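Local coordinates for peroxisomal catalase A (Saccharomyces cerevisiae, PDB 1A4E), which breaks down hydrogen peroxide into water and oxygen with a heme cofactor, probably protecting the yeast cell from peroxide made by peroxisomal oxidases, at residues Val217-Asp222 / Trp260-Gln265. Sequence-based numbering, arbitrary orientation.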
ATOM      1  N   VAL B 217       9.564  33.364 -13.792  1.00 27.83           N
ATOM      2  CA  VAL B 217       9.453  32.851 -15.154  1.00 25.99           C
ATOM      3  C   VAL B 217       8.047  33.009 -15.727  1.00 25.88           C
ATOM      4  O   VAL B 217       7.034  32.817 -15.055  1.00 26.69           O
ATOM      5  CB  VAL B 217       9.899  31.362 -15.155  1.00 25.20           C
ATOM      6  CG1 VAL B 217      10.035  30.866 -16.584  1.00 21.58           C
ATOM      7  CG2 VAL B 217      11.260  31.200 -14.478  1.00 22.26           C
ATOM      8  N   HIS B 218       8.005  33.408 -17.001  1.00 25.05           N
ATOM      9  CA  HIS B 218       6.771  33.636 -17.738  1.00 25.35           C
ATOM     10  C   HIS B 218       6.793  32.770 -18.987  1.00 27.34           C
ATOM     11  O   HIS B 218       7.726  32.836 -19.780  1.00 29.41           O
ATOM     12  CB  HIS B 218       6.641  35.107 -18.167  1.00 24.80           C
ATOM     13  CG  HIS B 218       6.508  36.086 -17.013  1.00 22.48           C
ATOM     14  ND1 HIS B 218       5.415  36.730 -16.622  1.00 24.95           N
ATOM     15  CD2 HIS B 218       7.531  36.437 -16.167  1.00 20.68           C
ATOM     16  CE1 HIS B 218       5.729  37.453 -15.577  1.00 23.77           C
ATOM     17  NE2 HIS B 218       7.002  37.267 -15.312  1.00 23.91           N
ATOM     18  N   ILE B 219       5.777  31.930 -19.167  1.00 27.10           N
ATOM     19  CA  ILE B 219       5.675  31.056 -20.325  1.00 27.73           C
ATOM     20  C   ILE B 219       4.440  31.558 -21.069  1.00 29.18           C
ATOM     21  O   ILE B 219       3.297  31.247 -20.744  1.00 30.72           O
ATOM     22  CB  ILE B 219       5.539  29.580 -19.837  1.00 24.75           C
ATOM     23  CG1 ILE B 219       6.727  29.176 -18.960  1.00 23.38           C
ATOM     24  CG2 ILE B 219       5.507  28.665 -21.049  1.00 23.76           C
ATOM     25  CD1 ILE B 219       6.756  27.698 -18.534  1.00 27.49           C
ATOM     26  N   LYS B 220       4.691  32.386 -22.079  1.00 28.14           N
ATOM     27  CA  LYS B 220       3.642  33.057 -22.829  1.00 28.62           C
ATOM     28  C   LYS B 220       3.159  32.310 -24.056  1.00 27.34           C
ATOM     29  O   LYS B 220       3.956  31.969 -24.926  1.00 27.53           O
ATOM     30  CB  LYS B 220       4.135  34.434 -23.263  1.00 30.50           C
ATOM     31  CG  LYS B 220       4.627  35.360 -22.160  1.00 33.15           C
ATOM     32  CD  LYS B 220       3.498  35.732 -21.233  1.00 38.28           C
ATOM     33  CE  LYS B 220       3.634  37.165 -20.762  1.00 44.26           C
ATOM     34  NZ  LYS B 220       3.655  38.083 -21.891  1.00 44.89           N
ATOM     35  N   THR B 221       1.852  32.075 -24.187  1.00 24.35           N
ATOM     36  CA  THR B 221       1.328  31.373 -25.348  1.00 26.96           C
ATOM     37  C   THR B 221       1.452  32.119 -26.670  1.00 28.65           C
ATOM     38  O   THR B 221       1.072  33.282 -26.814  1.00 34.61           O
ATOM     39  CB  THR B 221      -0.152  30.996 -25.075  1.00 26.07           C
ATOM     40  OG1 THR B 221      -0.606  30.421 -26.290  1.00 29.21           O
ATOM     41  CG2 THR B 221      -1.050  32.150 -24.664  1.00 25.93           C
ATOM     42  N   ASP B 222       2.018  31.414 -27.650  1.00 27.88           N
ATOM     43  CA  ASP B 222       2.139  31.950 -28.995  1.00 27.00           C
ATOM     44  C   ASP B 222       0.831  31.877 -29.761  1.00 26.56           C
ATOM     45  O   ASP B 222       0.711  32.472 -30.828  1.00 27.29           O
ATOM     46  CB  ASP B 222       3.213  31.196 -29.765  1.00 25.38           C
ATOM     47  CG  ASP B 222       4.603  31.264 -29.143  1.00 28.52           C
ATOM     48  OD1 ASP B 222       4.893  32.154 -28.346  1.00 28.82           O
ATOM     49  OD2 ASP B 222       5.406  30.394 -29.457  1.00 29.18           O
ATOM     50  N   TRP B 260       4.938  28.027 -26.808  1.00 24.16           N
ATOM     51  CA  TRP B 260       4.978  29.072 -25.808  1.00 24.20           C
ATOM     52  C   TRP B 260       6.374  29.671 -25.848  1.00 25.79           C
ATOM     53  O   TRP B 260       7.347  28.974 -26.141  1.00 28.40           O
ATOM     54  CB  TRP B 260       4.725  28.495 -24.414  1.00 22.90           C
ATOM     55  CG  TRP B 260       3.304  28.019 -24.113  1.00 24.44           C
ATOM     56  CD1 TRP B 260       2.448  28.817 -23.401  1.00 24.34           C
ATOM     57  CD2 TRP B 260       2.718  26.831 -24.493  1.00 24.17           C
ATOM     58  NE1 TRP B 260       1.316  28.162 -23.335  1.00 24.43           N
ATOM     59  CE2 TRP B 260       1.427  26.984 -23.962  1.00 24.00           C
ATOM     60  CE3 TRP B 260       3.054  25.668 -25.191  1.00 20.24           C
ATOM     61  CZ2 TRP B 260       0.457  25.997 -24.120  1.00 22.11           C
ATOM     62  CZ3 TRP B 260       2.085  24.675 -25.345  1.00 22.18           C
ATOM     63  CH2 TRP B 260       0.801  24.840 -24.818  1.00 20.28           C
ATOM     64  N   THR B 261       6.507  30.980 -25.619  1.00 26.29           N
ATOM     65  CA  THR B 261       7.814  31.613 -25.525  1.00 25.77           C
ATOM     66  C   THR B 261       8.091  31.813 -24.038  1.00 26.88           C
ATOM     67  O   THR B 261       7.243  32.293 -23.291  1.00 29.79           O
ATOM     68  CB  THR B 261       7.803  32.961 -26.259  1.00 24.75           C
ATOM     69  OG1 THR B 261       7.446  32.693 -27.603  1.00 24.29           O
ATOM     70  CG2 THR B 261       9.149  33.644 -26.261  1.00 27.75           C
ATOM     71  N   VAL B 262       9.281  31.411 -23.596  1.00 23.91           N
ATOM     72  CA  VAL B 262       9.697  31.519 -22.210  1.00 24.05           C
ATOM     73  C   VAL B 262      10.510  32.792 -21.992  1.00 26.45           C
ATOM     74  O   VAL B 262      11.459  33.086 -22.714  1.00 28.30           O
ATOM     75  CB  VAL B 262      10.530  30.262 -21.843  1.00 22.57           C
ATOM     76  CG1 VAL B 262      10.925  30.298 -20.376  1.00 20.26           C
ATOM     77  CG2 VAL B 262       9.715  29.011 -22.103  1.00 23.14           C
ATOM     78  N   TYR B 263      10.143  33.557 -20.968  1.00 26.83           N
ATOM     79  CA  TYR B 263      10.817  34.790 -20.588  1.00 28.84           C
ATOM     80  C   TYR B 263      11.100  34.751 -19.100  1.00 29.51           C
ATOM     81  O   TYR B 263      10.496  33.963 -18.377  1.00 30.59           O
ATOM     82  CB  TYR B 263       9.976  36.046 -20.792  1.00 27.22           C
ATOM     83  CG  TYR B 263       9.484  36.314 -22.199  1.00 28.08           C
ATOM     84  CD1 TYR B 263       8.252  35.795 -22.616  1.00 26.98           C
ATOM     85  CD2 TYR B 263      10.255  37.089 -23.065  1.00 29.11           C
ATOM     86  CE1 TYR B 263       7.796  36.048 -23.910  1.00 29.76           C
ATOM     87  CE2 TYR B 263       9.803  37.343 -24.361  1.00 32.53           C
ATOM     88  CZ  TYR B 263       8.578  36.814 -24.773  1.00 31.10           C
ATOM     89  OH  TYR B 263       8.145  37.044 -26.058  1.00 32.12           O
ATOM     90  N   ILE B 264      12.030  35.589 -18.627  1.00 29.24           N
ATOM     91  CA  ILE B 264      12.276  35.734 -17.204  1.00 30.92           C
ATOM     92  C   ILE B 264      12.392  37.211 -16.828  1.00 33.20           C
ATOM     93  O   ILE B 264      12.676  38.076 -17.656  1.00 34.18           O
ATOM     94  CB  ILE B 264      13.588  35.027 -16.732  1.00 30.49           C
ATOM     95  CG1 ILE B 264      14.807  35.546 -17.490  1.00 28.55           C
ATOM     96  CG2 ILE B 264      13.407  33.518 -16.886  1.00 29.67           C
ATOM     97  CD1 ILE B 264      16.140  35.031 -16.920  1.00 27.80           C
ATOM     98  N   GLN B 265      12.125  37.493 -15.550  1.00 32.58           N
ATOM     99  CA  GLN B 265      12.358  38.793 -14.945  1.00 30.55           C
ATOM    100  C   GLN B 265      13.454  38.531 -13.932  1.00 30.61           C
ATOM    101  O   GLN B 265      13.364  37.593 -13.137  1.00 31.67           O
ATOM    102  CB  GLN B 265      11.164  39.311 -14.184  1.00 28.63           C
ATOM    103  CG  GLN B 265      10.013  39.800 -15.028  1.00 29.50           C
ATOM    104  CD  GLN B 265       8.833  40.158 -14.143  1.00 31.23           C
ATOM    105  OE1 GLN B 265       8.293  39.281 -13.478  1.00 32.06           O
ATOM    106  NE2 GLN B 265       8.402  41.421 -14.073  1.00 27.64           N
TER
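His218 and Tyr263 exchange both backbone hydrogen bonds, as do Lys220 and Thr261, and these two antiparallel hydrogen-bonded pairs hold 217-221 against 260-265. Polar side chains add a bond near each end of the ladder. At one, His218 NE2 donates to Gln265 OE1 at 3.0 Å; the acceptor lies near the imidazole plane, yet the donor stands above the plane of the amide, which is turned 80° from the ring. Gln265 NE2 is itself held by the carbonyls of Trp286 and Phe291, fixing which way the amide faces. At the other, Thr261 OG1 donates to the syn lone pair of Asp222 OD1 at 2.7 Å, while OD2 forms a salt bridge with Lys298. An alanine in place of Asp222 would probably leave the Thr261 hydroxyl without this acceptor and the Lys298 charge without its mate. Between these two polar bonds, Lys220 CG packs 3.7 Å from Tyr263 CD1.

On the sheet face carrying Val217, Ile219, Thr221, Trp260, Val262 and Ile264 the contact is mainly apolar. Ile219 CG2 presses on Trp260 CB at 3.5 Å, and Val217 CG1 meets Val262 CG1 at 3.9 Å. With CG anti to its carbonyl carbon (chi1 -71°), Trp260 turns its indole obliquely across Thr221, CD1 3.4 Å from Thr221 CA, and its NE1 bonds to Met195 O. Val217, Ile219 and Val262 also touch strand 122-129, so this face lines the interior of the antiparallel beta-barrel characteristic of heme catalases.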